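PDB 1XVQ: thiol peroxidase from Mycobacterium tuberculosis, which probably reduces hydrogen peroxide and organic hydroperoxides to water and alcohols as a thioredoxin-dependent peroxiredoxin, protecting the cell against oxidative stress. Local coordinates for residues G21-A26 with D138-Y143; V47-F52 with A131-G136; E69-S74 with A158-L163. All coordinates share one frame; numbering follows the deposited sequence.

Contact 1 (G21-A26 with D138-Y143)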
ATOM      1  N   GLY A  21      14.389   0.018  -8.514  1.00 15.25           N
ATOM      2  CA  GLY A  21      15.070  -0.076  -9.800  1.00 17.22           C
ATOM      3  C   GLY A  21      14.645  -1.263 -10.650  1.00 18.95           C
ATOM      4  O   GLY A  21      14.912  -1.304 -11.862  1.00 24.24           O
ATOM      5  N   SER A  22      13.972  -2.227 -10.037  1.00 17.81           N
ATOM      6  CA  SER A  22      13.503  -3.427 -10.742  1.00 18.53           C
ATOM      7  C   SER A  22      12.025  -3.308 -11.075  1.00 16.95           C
ATOM      8  O   SER A  22      11.297  -2.515 -10.457  1.00 15.09           O
ATOM      9  CB  SER A  22      13.718  -4.670  -9.867  1.00 21.23           C
ATOM     10  OG  SER A  22      12.867  -4.651  -8.730  1.00 31.97           O
ATOM     11  N   PRO A  23      11.551  -4.098 -12.060  1.00 15.39           N
ATOM     12  CA  PRO A  23      10.139  -4.066 -12.459  1.00 14.46           C
ATOM     13  C   PRO A  23       9.242  -4.408 -11.269  1.00 13.17           C
ATOM     14  O   PRO A  23       9.497  -5.355 -10.514  1.00 14.85           O
ATOM     15  CB  PRO A  23      10.051  -5.137 -13.551  1.00 15.74           C
ATOM     16  CG  PRO A  23      11.458  -5.198 -14.110  1.00 17.66           C
ATOM     17  CD  PRO A  23      12.307  -5.079 -12.866  1.00 19.47           C
ATOM     18  N   ALA A  24       8.180  -3.636 -11.111  1.00 14.05           N
ATOM     19  CA  ALA A  24       7.285  -3.891 -10.008  1.00 15.24           C
ATOM     20  C   ALA A  24       6.569  -5.215 -10.249  1.00 15.13           C
ATOM     21  O   ALA A  24       6.143  -5.530 -11.371  1.00 13.06           O
ATOM     22  CB  ALA A  24       6.279  -2.766  -9.876  1.00 14.84           C
ATOM     23  N   PRO A  25       6.437  -6.020  -9.195  1.00 15.08           N
ATOM     24  CA  PRO A  25       5.748  -7.305  -9.346  1.00 13.81           C
ATOM     25  C   PRO A  25       4.320  -7.088  -9.869  1.00 11.21           C
ATOM     26  O   PRO A  25       3.631  -6.131  -9.512  1.00 13.31           O
ATOM     27  CB  PRO A  25       5.752  -7.881  -7.919  1.00 17.12           C
ATOM     28  CG  PRO A  25       6.981  -7.284  -7.303  1.00 13.12           C
ATOM     29  CD  PRO A  25       6.922  -5.830  -7.819  1.00 14.09           C
ATOM     30  N   ALA A  26       3.862  -7.984 -10.737  1.00 11.12           N
ATOM     31  CA  ALA A  26       2.523  -7.865 -11.242  1.00 10.68           C
ATOM     32  C   ALA A  26       1.525  -8.042 -10.101  1.00 11.91           C
ATOM     33  O   ALA A  26       1.846  -8.641  -9.081  1.00 14.43           O
ATOM     34  CB  ALA A  26       2.261  -8.957 -12.294  1.00 16.84           C
ATOM     35  N   ASP A 138       7.643   4.208 -15.775  1.00 17.45           N
ATOM     36  CA  ASP A 138       8.342   3.229 -16.592  1.00 19.48           C
ATOM     37  C   ASP A 138       8.135   1.794 -16.134  1.00 19.77           C
ATOM     38  O   ASP A 138       8.681   0.865 -16.728  1.00 18.48           O
ATOM     39  CB  ASP A 138       9.837   3.533 -16.646  1.00 23.62           C
ATOM     40  CG  ASP A 138      10.503   3.486 -15.282  1.00 22.96           C
ATOM     41  OD1 ASP A 138       9.830   3.157 -14.273  1.00 18.53           O
ATOM     42  OD2 ASP A 138      11.710   3.799 -15.226  1.00 29.44           O
ATOM     43  N   GLY A 139       7.362   1.620 -15.065  1.00 19.38           N
ATOM     44  CA  GLY A 139       7.088   0.294 -14.554  1.00 15.33           C
ATOM     45  C   GLY A 139       8.019  -0.241 -13.483  1.00 16.78           C
ATOM     46  O   GLY A 139       7.753  -1.310 -12.911  1.00 15.61           O
ATOM     47  N   ASN A 140       9.108   0.466 -13.200  1.00 14.05           N
ATOM     48  CA  ASN A 140      10.054  -0.001 -12.182  1.00 12.67           C
ATOM     49  C   ASN A 140       9.733   0.565 -10.819  1.00 11.61           C
ATOM     50  O   ASN A 140       9.139   1.624 -10.719  1.00 13.19           O
ATOM     51  CB  ASN A 140      11.485   0.394 -12.540  1.00 15.32           C
ATOM     52  CG  ASN A 140      11.968  -0.293 -13.787  1.00 23.61           C
ATOM     53  OD1 ASN A 140      11.684  -1.467 -14.005  1.00 22.42           O
ATOM     54  ND2 ASN A 140      12.704   0.434 -14.616  1.00 28.95           N
ATOM     55  N   VAL A 141      10.111  -0.168  -9.775  1.00 12.00           N
ATOM     56  CA  VAL A 141       9.884   0.308  -8.423  1.00 12.12           C
ATOM     57  C   VAL A 141      10.789   1.518  -8.239  1.00 12.34           C
ATOM     58  O   VAL A 141      11.975   1.443  -8.485  1.00 12.70           O
ATOM     59  CB  VAL A 141      10.243  -0.794  -7.407  1.00 11.99           C
ATOM     60  CG1 VAL A 141      10.187  -0.247  -5.982  1.00  7.56           C
ATOM     61  CG2 VAL A 141       9.217  -1.956  -7.531  1.00 11.79           C
ATOM     62  N   ALA A 142      10.217   2.646  -7.836  1.00 11.64           N
ATOM     63  CA  ALA A 142      11.021   3.855  -7.647  1.00 13.12           C
ATOM     64  C   ALA A 142      11.383   4.141  -6.191  1.00 15.23           C
ATOM     65  O   ALA A 142      12.362   4.863  -5.902  1.00 14.63           O
ATOM     66  CB  ALA A 142      10.269   5.055  -8.211  1.00 11.45           C
ATOM     67  N   TYR A 143      10.594   3.596  -5.270  1.00 13.83           N
ATOM     68  CA  TYR A 143      10.818   3.864  -3.851  1.00 12.50           C
ATOM     69  C   TYR A 143       9.995   2.928  -2.989  1.00 11.13           C
ATOM     70  O   TYR A 143       8.871   2.596  -3.343  1.00 10.69           O
ATOM     71  CB  TYR A 143      10.399   5.308  -3.534  1.00 13.59           C
ATOM     72  CG  TYR A 143      10.327   5.650  -2.050  1.00 12.89           C
ATOM     73  CD1 TYR A 143       9.175   5.402  -1.307  1.00 13.34           C
ATOM     74  CD2 TYR A 143      11.425   6.227  -1.402  1.00 18.74           C
ATOM     75  CE1 TYR A 143       9.112   5.724   0.046  1.00 20.02           C
ATOM     76  CE2 TYR A 143      11.377   6.550  -0.056  1.00 17.16           C
ATOM     77  CZ  TYR A 143      10.223   6.296   0.659  1.00 17.61           C
ATOM     78  OH  TYR A 143      10.185   6.611   1.996  1.00 18.57           O
TER
HETATM   79  O   HOH W   1      14.769  -2.570 -14.187  1.00 37.01           O
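Pro23 and Asn140 face each other across a single beta bridge, their CA atoms 4.1 Å apart, where the loop ahead of strand 28-30 is pinned to the start of strand 141-146, an outermost strand of the mixed sheet of this thioredoxin fold. The tight part of the contact consists of three backbone hydrogen bonds and the packing of Val141 on Ala24. Gly21 N donates to Val141 O, Val141 N donates to Ser22 O at 2.7 Å, and Ala24 N reaches Gly139 O with an almost straight N-H...O angle of 175°. Val141 is the buried residue of the group. With its CG2 anti to the carbonyl carbon, Val141 lays this methyl against Ala24, 3.8 Å from Ala24 CB and beside Ser22 O as well. Pro18 and Ile135 extend this packing, the first against Val141 and the second against Ala24.

The other side opens to solvent. Here the side chain of Asn140 lies alongside the ring of Pro23, pointing the same way. Asn140 OD1 is 3.3 Å from Pro23 N, which carries no hydrogen, so the two touch without a hydrogen bond. A water bridges the edge instead, donating to Gly21 O at 2.7 Å and more distantly to Asn140 OD1. At the backbone angles of Gly21 (phi 101°) a CB would be jammed against the carbonyl O of the preceding residue, which by itself calls for glycine. The turn leading into the strand is closed by Asp138 in an Asx turn: Asp138 OD1 accepts from Asn140 N at 3.0 Å, the donor standing above the carboxylate plane.

Contact 2 (V47-F52 with A131-G136); sequences VLLNIF and AIVVIG
Ala131 pairs with Ile51 at one end of an antiparallel ladder, exchanging two backbone hydrogen bonds with it; the bond from Ala131 N to Ile51 O is 3.1 Å long, and Arg130 also donates to that oxygen. Ile51 CD1 lies near both Ala131 CB and, two residues further along the same face, Val133 CG2. Ile132 points to the opposite face of the sheet, where its CG2, anti to the backbone N, meets Leu48 CD1 at 3.7 Å. Its neighbour across the strands, Asn50, runs side by side with it. Val133 forms the next hydrogen-bonded pair, with Leu49: Leu49 N donates to Val133 O at 2.8 Å, and Leu49 CD1 sits 3.9 Å from Val133 CB as the two side chains point the same way.

These are two central strands of the thioredoxin fold, with strand 77-78 beside 47-51 and strand 141-146 beside 131-135. The face bearing Leu48, Asn50, Ile132 and Val134 is covered by helices 62-73 and 156-165. Val134 turns back to that face, its CG2 4.1 Å from Leu48 CD1, while its CA-H approaches Val47 O. Ile135 returns to the face of Leu49 and Val133, where loop residue Tyr115 packs on Leu49; the Ile135 and Leu49 side chains cross at a slant, their CD1 atoms 4.0 Å apart. Its backbone closes the last hydrogen-bonded pair with Val47, the bond from Ile135 N to Val47 O being nearly straight at 178°.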
ATOM      1  N   VAL A  47       2.395   5.046 -10.079  1.00 13.50           N
ATOM      2  CA  VAL A  47       1.429   4.508  -9.145  1.00 12.01           C
ATOM      3  C   VAL A  47       1.957   4.550  -7.729  1.00 13.54           C
ATOM      4  O   VAL A  47       3.105   4.182  -7.469  1.00 14.56           O
ATOM      5  CB  VAL A  47       1.102   3.023  -9.471  1.00  9.37           C
ATOM      6  CG1 VAL A  47       0.085   2.464  -8.478  1.00 11.36           C
ATOM      7  CG2 VAL A  47       0.531   2.920 -10.879  1.00 15.76           C
ATOM      8  N   LEU A  48       1.108   5.016  -6.827  1.00 11.50           N
ATOM      9  CA  LEU A  48       1.450   5.047  -5.407  1.00 12.35           C
ATOM     10  C   LEU A  48       0.621   3.951  -4.737  1.00 10.44           C
ATOM     11  O   LEU A  48      -0.607   4.016  -4.753  1.00 11.43           O
ATOM     12  CB  LEU A  48       1.083   6.403  -4.764  1.00 14.05           C
ATOM     13  CG  LEU A  48       0.993   6.344  -3.215  1.00 17.96           C
ATOM     14  CD1 LEU A  48       2.360   5.988  -2.686  1.00 19.54           C
ATOM     15  CD2 LEU A  48       0.497   7.685  -2.616  1.00 22.58           C
ATOM     16  N   LEU A  49       1.286   2.918  -4.198  1.00 10.31           N
ATOM     17  CA  LEU A  49       0.587   1.876  -3.452  1.00  8.74           C
ATOM     18  C   LEU A  49       0.728   2.307  -1.993  1.00  8.21           C
ATOM     19  O   LEU A  49       1.829   2.265  -1.423  1.00  9.09           O
ATOM     20  CB  LEU A  49       1.255   0.507  -3.636  1.00  9.23           C
ATOM     21  CG  LEU A  49       1.368   0.042  -5.084  1.00 12.06           C
ATOM     22  CD1 LEU A  49       2.213  -1.253  -5.123  1.00 11.57           C
ATOM     23  CD2 LEU A  49      -0.039  -0.182  -5.649  1.00 10.36           C
ATOM     24  N   ASN A  50      -0.393   2.718  -1.406  1.00 10.08           N
ATOM     25  CA  ASN A  50      -0.431   3.219  -0.027  1.00 10.33           C
ATOM     26  C   ASN A  50      -1.069   2.040   0.672  1.00  9.18           C
ATOM     27  O   ASN A  50      -2.255   1.796   0.568  1.00 10.92           O
ATOM     28  CB  ASN A  50      -1.327   4.460   0.004  1.00 10.86           C
ATOM     29  CG  ASN A  50      -0.990   5.415   1.112  1.00 15.01           C
ATOM     30  OD1 ASN A  50      -1.599   6.490   1.202  1.00 18.75           O
ATOM     31  ND2 ASN A  50      -0.034   5.064   1.958  1.00 10.56           N
ATOM     32  N   ILE A  51      -0.235   1.307   1.381  1.00  8.54           N
ATOM     33  CA  ILE A  51      -0.642   0.049   2.000  1.00  7.30           C
ATOM     34  C   ILE A  51      -0.929   0.133   3.478  1.00  8.23           C
ATOM     35  O   ILE A  51      -0.098   0.648   4.248  1.00  9.95           O
ATOM     36  CB  ILE A  51       0.459  -0.967   1.756  1.00  6.81           C
ATOM     37  CG1 ILE A  51       0.773  -1.003   0.251  1.00  7.71           C
ATOM     38  CG2 ILE A  51       0.011  -2.388   2.264  1.00  7.09           C
ATOM     39  CD1 ILE A  51       2.146  -1.657  -0.067  1.00  9.10           C
ATOM     40  N   PHE A  52      -2.078  -0.409   3.880  1.00  9.88           N
ATOM     41  CA  PHE A  52      -2.506  -0.348   5.284  1.00 11.77           C
ATOM     42  C   PHE A  52      -3.020  -1.649   5.908  1.00 10.63           C
ATOM     43  O   PHE A  52      -3.578  -2.511   5.227  1.00 10.74           O
ATOM     44  CB  PHE A  52      -3.682   0.611   5.449  1.00 12.60           C
ATOM     45  CG  PHE A  52      -3.440   1.998   4.926  1.00 13.83           C
ATOM     46  CD1 PHE A  52      -3.206   3.047   5.805  1.00 15.24           C
ATOM     47  CD2 PHE A  52      -3.494   2.260   3.556  1.00 16.22           C
ATOM     48  CE1 PHE A  52      -3.028   4.359   5.331  1.00 16.38           C
ATOM     49  CE2 PHE A  52      -3.318   3.562   3.070  1.00 20.75           C
ATOM     50  CZ  PHE A  52      -3.084   4.616   3.967  1.00 14.84           C
ATOM     51  N   ALA A 131       2.926   0.508   4.708  1.00  9.97           N
ATOM     52  CA  ALA A 131       4.055   0.595   3.797  1.00 10.36           C
ATOM     53  C   ALA A 131       3.686   1.450   2.606  1.00  7.79           C
ATOM     54  O   ALA A 131       2.512   1.686   2.333  1.00  8.92           O
ATOM     55  CB  ALA A 131       4.406  -0.804   3.311  1.00  7.70           C
ATOM     56  N   ILE A 132       4.714   1.898   1.908  1.00 10.09           N
ATOM     57  CA  ILE A 132       4.528   2.700   0.715  1.00 10.22           C
ATOM     58  C   ILE A 132       5.417   2.158  -0.383  1.00  9.71           C
ATOM     59  O   ILE A 132       6.601   1.898  -0.175  1.00 10.35           O
ATOM     60  CB  ILE A 132       4.868   4.205   0.969  1.00 12.00           C
ATOM     61  CG1 ILE A 132       3.713   4.862   1.765  1.00 14.00           C
ATOM     62  CG2 ILE A 132       5.058   4.935  -0.352  1.00 13.17           C
ATOM     63  CD1 ILE A 132       3.972   6.323   2.206  1.00 26.00           C
ATOM     64  N   VAL A 133       4.833   1.947  -1.559  1.00 10.64           N
ATOM     65  CA  VAL A 133       5.630   1.525  -2.698  1.00  8.48           C
ATOM     66  C   VAL A 133       5.253   2.444  -3.838  1.00  8.57           C
ATOM     67  O   VAL A 133       4.084   2.602  -4.132  1.00 11.45           O
ATOM     68  CB  VAL A 133       5.345   0.058  -3.112  1.00 11.49           C
ATOM     69  CG1 VAL A 133       6.056  -0.256  -4.445  1.00 12.59           C
ATOM     70  CG2 VAL A 133       5.824  -0.880  -2.019  1.00 11.64           C
ATOM     71  N   VAL A 134       6.258   3.055  -4.460  1.00 10.63           N
ATOM     72  CA  VAL A 134       6.021   3.930  -5.606  1.00 10.13           C
ATOM     73  C   VAL A 134       6.542   3.237  -6.844  1.00 10.59           C
ATOM     74  O   VAL A 134       7.681   2.747  -6.878  1.00  9.80           O
ATOM     75  CB  VAL A 134       6.730   5.303  -5.461  1.00 11.55           C
ATOM     76  CG1 VAL A 134       6.536   6.139  -6.761  1.00 14.60           C
ATOM     77  CG2 VAL A 134       6.150   6.050  -4.259  1.00 13.73           C
ATOM     78  N   ILE A 135       5.667   3.137  -7.844  1.00 10.07           N
ATOM     79  CA  ILE A 135       6.025   2.527  -9.126  1.00 10.49           C
ATOM     80  C   ILE A 135       6.122   3.659 -10.147  1.00 11.93           C
ATOM     81  O   ILE A 135       5.180   4.435 -10.303  1.00 13.05           O
ATOM     82  CB  ILE A 135       4.967   1.513  -9.585  1.00  9.96           C
ATOM     83  CG1 ILE A 135       4.785   0.439  -8.510  1.00 11.76           C
ATOM     84  CG2 ILE A 135       5.430   0.849 -10.912  1.00  9.14           C
ATOM     85  CD1 ILE A 135       3.593  -0.491  -8.758  1.00 17.95           C
ATOM     86  N   GLY A 136       7.278   3.771 -10.790  1.00 13.05           N
ATOM     87  CA  GLY A 136       7.476   4.826 -11.771  1.00 15.83           C
ATOM     88  C   GLY A 136       6.660   4.583 -13.026  1.00 15.96           C
ATOM     89  O   GLY A 136       6.199   3.464 -13.262  1.00 12.86           O
TER

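Contact 3 (E69-S74 with A158-L163); sequences ERAAAS and AALAAL
In Leu160, chi1 (-71°) puts CG anti to the carbonyl carbon, beside the backbone N, and chi2 (178°) sets CD1 anti to CA. Leu160 CD1 comes within 3.6 Å of Arg70 CD, and Leu160 CD2 lies 4.0 Å from Ala71 N. The arginine side chain crosses that of the leucine at about a right angle. Arg70 CB and CD make the contact, and the end of the extended arginine chain leads away from helix 156-165. One turn further along this helix, Leu163 brings its CD1 to 3.9 Å from Ala71 CB. Segments 69-73 and 158-163 run almost parallel (9°), their axes 10.2 Å apart at closest approach, on the same face of the thioredoxin-fold sheet. Leu163 also packs on Val134 of that sheet, and Leu160 on Phe67 of the helix opposite.

Next to Leu163, Ser74 and a water link the two segments. Ser74 OG donates to Ala71 O within its own segment at 2.6 Å and accepts from the water, which donates also to Leu163 O at 3.0 Å. With its one hydrogen spent on Ala71 O, the hydroxyl can only accept from this water, and the direct contact between the segments rests on undirected apolar packing.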
ATOM      1  N   GLU A  69      -3.433  13.509  -1.692  1.00 26.46           N
ATOM      2  CA  GLU A  69      -3.747  14.598  -2.599  1.00 29.63           C
ATOM      3  C   GLU A  69      -2.512  15.105  -3.325  1.00 28.69           C
ATOM      4  O   GLU A  69      -2.563  15.356  -4.528  1.00 31.50           O
ATOM      5  CB  GLU A  69      -4.475  15.715  -1.840  1.00 32.88           C
ATOM      6  CG  GLU A  69      -5.905  15.300  -1.487  1.00 39.43           C
ATOM      7  CD  GLU A  69      -6.722  16.389  -0.808  1.00 43.78           C
ATOM      8  OE1 GLU A  69      -7.941  16.165  -0.620  1.00 48.56           O
ATOM      9  OE2 GLU A  69      -6.156  17.450  -0.462  1.00 45.84           O
ATOM     10  N   ARG A  70      -1.394  15.237  -2.618  1.00 29.07           N
ATOM     11  CA  ARG A  70      -0.164  15.677  -3.264  1.00 26.95           C
ATOM     12  C   ARG A  70       0.269  14.625  -4.294  1.00 28.45           C
ATOM     13  O   ARG A  70       0.668  14.954  -5.414  1.00 24.99           O
ATOM     14  CB  ARG A  70       0.951  15.867  -2.229  1.00 29.10           C
ATOM     15  CG  ARG A  70       0.678  16.980  -1.218  1.00 36.24           C
ATOM     16  CD  ARG A  70       1.761  17.075  -0.162  1.00 41.69           C
ATOM     17  NE  ARG A  70       1.415  18.010   0.911  1.00 45.20           N
ATOM     18  CZ  ARG A  70       1.200  19.310   0.726  1.00 50.24           C
ATOM     19  NH1 ARG A  70       1.294  19.833  -0.493  1.00 49.29           N
ATOM     20  NH2 ARG A  70       0.888  20.090   1.760  1.00 51.03           N
ATOM     21  N   ALA A  71       0.172  13.354  -3.916  1.00 22.45           N
ATOM     22  CA  ALA A  71       0.580  12.278  -4.810  1.00 23.31           C
ATOM     23  C   ALA A  71      -0.238  12.307  -6.097  1.00 20.74           C
ATOM     24  O   ALA A  71       0.310  12.223  -7.203  1.00 23.45           O
ATOM     25  CB  ALA A  71       0.423  10.928  -4.090  1.00 21.28           C
ATOM     26  N   ALA A  72      -1.551  12.439  -5.947  1.00 22.51           N
ATOM     27  CA  ALA A  72      -2.455  12.474  -7.084  1.00 24.94           C
ATOM     28  C   ALA A  72      -2.167  13.734  -7.912  1.00 28.20           C
ATOM     29  O   ALA A  72      -2.277  13.727  -9.145  1.00 28.76           O
ATOM     30  CB  ALA A  72      -3.888  12.475  -6.590  1.00 22.26           C
ATOM     31  N   ALA A  73      -1.785  14.807  -7.224  1.00 28.34           N
ATOM     32  CA  ALA A  73      -1.465  16.068  -7.895  1.00 31.91           C
ATOM     33  C   ALA A  73      -0.208  15.925  -8.749  1.00 33.52           C
ATOM     34  O   ALA A  73      -0.081  16.584  -9.786  1.00 34.95           O
ATOM     35  CB  ALA A  73      -1.276  17.183  -6.861  1.00 35.46           C
ATOM     36  N   SER A  74       0.724  15.074  -8.314  1.00 35.13           N
ATOM     37  CA  SER A  74       1.960  14.852  -9.068  1.00 34.34           C
ATOM     38  C   SER A  74       1.654  14.057 -10.332  1.00 33.21           C
ATOM     39  O   SER A  74       2.532  13.854 -11.174  1.00 36.57           O
ATOM     40  CB  SER A  74       2.990  14.072  -8.236  1.00 35.70           C
ATOM     41  OG  SER A  74       2.646  12.695  -8.136  1.00 34.88           O
ATOM     42  N   ALA A 158       9.925  11.804   1.533  1.00 17.44           N
ATOM     43  CA  ALA A 158      10.807  11.024   0.658  1.00 18.53           C
ATOM     44  C   ALA A 158      10.013  10.346  -0.452  1.00 15.08           C
ATOM     45  O   ALA A 158      10.463  10.293  -1.588  1.00 17.61           O
ATOM     46  CB  ALA A 158      11.554   9.983   1.460  1.00 17.71           C
ATOM     47  N   ALA A 159       8.834   9.826  -0.123  1.00 16.95           N
ATOM     48  CA  ALA A 159       7.978   9.167  -1.134  1.00 14.58           C
ATOM     49  C   ALA A 159       7.571  10.175  -2.208  1.00 13.81           C
ATOM     50  O   ALA A 159       7.563   9.867  -3.400  1.00 15.32           O
ATOM     51  CB  ALA A 159       6.711   8.570  -0.478  1.00 13.11           C
ATOM     52  N   LEU A 160       7.245  11.398  -1.781  1.00 14.67           N
ATOM     53  CA  LEU A 160       6.852  12.437  -2.734  1.00 14.87           C
ATOM     54  C   LEU A 160       8.015  12.833  -3.645  1.00 17.10           C
ATOM     55  O   LEU A 160       7.807  13.095  -4.831  1.00 17.28           O
ATOM     56  CB  LEU A 160       6.281  13.648  -1.985  1.00 18.56           C
ATOM     57  CG  LEU A 160       4.891  13.421  -1.352  1.00 21.71           C
ATOM     58  CD1 LEU A 160       4.453  14.673  -0.603  1.00 21.05           C
ATOM     59  CD2 LEU A 160       3.855  13.106  -2.435  1.00 21.23           C
ATOM     60  N   ALA A 161       9.235  12.864  -3.119  1.00 14.09           N
ATOM     61  CA  ALA A 161      10.391  13.202  -3.961  1.00 14.67           C
ATOM     62  C   ALA A 161      10.597  12.099  -4.990  1.00 15.90           C
ATOM     63  O   ALA A 161      10.953  12.358  -6.141  1.00 17.50           O
ATOM     64  CB  ALA A 161      11.660  13.364  -3.112  1.00 15.85           C
ATOM     65  N   ALA A 162      10.382  10.853  -4.580  1.00 15.43           N
ATOM     66  CA  ALA A 162      10.523   9.769  -5.532  1.00 15.62           C
ATOM     67  C   ALA A 162       9.385   9.840  -6.551  1.00 15.04           C
ATOM     68  O   ALA A 162       9.589   9.533  -7.719  1.00 17.23           O
ATOM     69  CB  ALA A 162      10.530   8.400  -4.815  1.00 13.95           C
ATOM     70  N   LEU A 163       8.183  10.204  -6.103  1.00 16.28           N
ATOM     71  CA  LEU A 163       7.029  10.307  -6.997  1.00 19.89           C
ATOM     72  C   LEU A 163       7.280  11.401  -8.025  1.00 21.18           C
ATOM     73  O   LEU A 163       7.061  11.206  -9.216  1.00 20.34           O
ATOM     74  CB  LEU A 163       5.757  10.628  -6.211  1.00 20.81           C
ATOM     75  CG  LEU A 163       5.062   9.457  -5.504  1.00 25.45           C
ATOM     76  CD1 LEU A 163       4.206   9.953  -4.333  1.00 25.32           C
ATOM     77  CD2 LEU A 163       4.218   8.697  -6.531  1.00 22.65           C
TER
HETATM   78  O   HOH W   2       4.133  10.852  -9.860  1.00 27.72           O

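Overall arrangement
From the N terminus, residues 21-26 come first and meet residues 138-143, at the start of strand 141-146, so contact 1 closes a loop of 111 residues. Contact 2, between 47-52 and 131-136, opens and closes within that loop. Contact 3 begins inside both, at 69-74, but ends after them at 158-163, and so crosses each. Contacts 1 and 2 meet on the sheet, where Ala142 and Tyr143 both face Val134 in a classic beta bulge and Ala24 packs on Ile135. Leu48 against Ala71 and Ile132 against Ala159 join the central strands to the helix pair, while Tyr143 lies against Ala158, Ala159 and Ala162, linking contact 1 to contact 3.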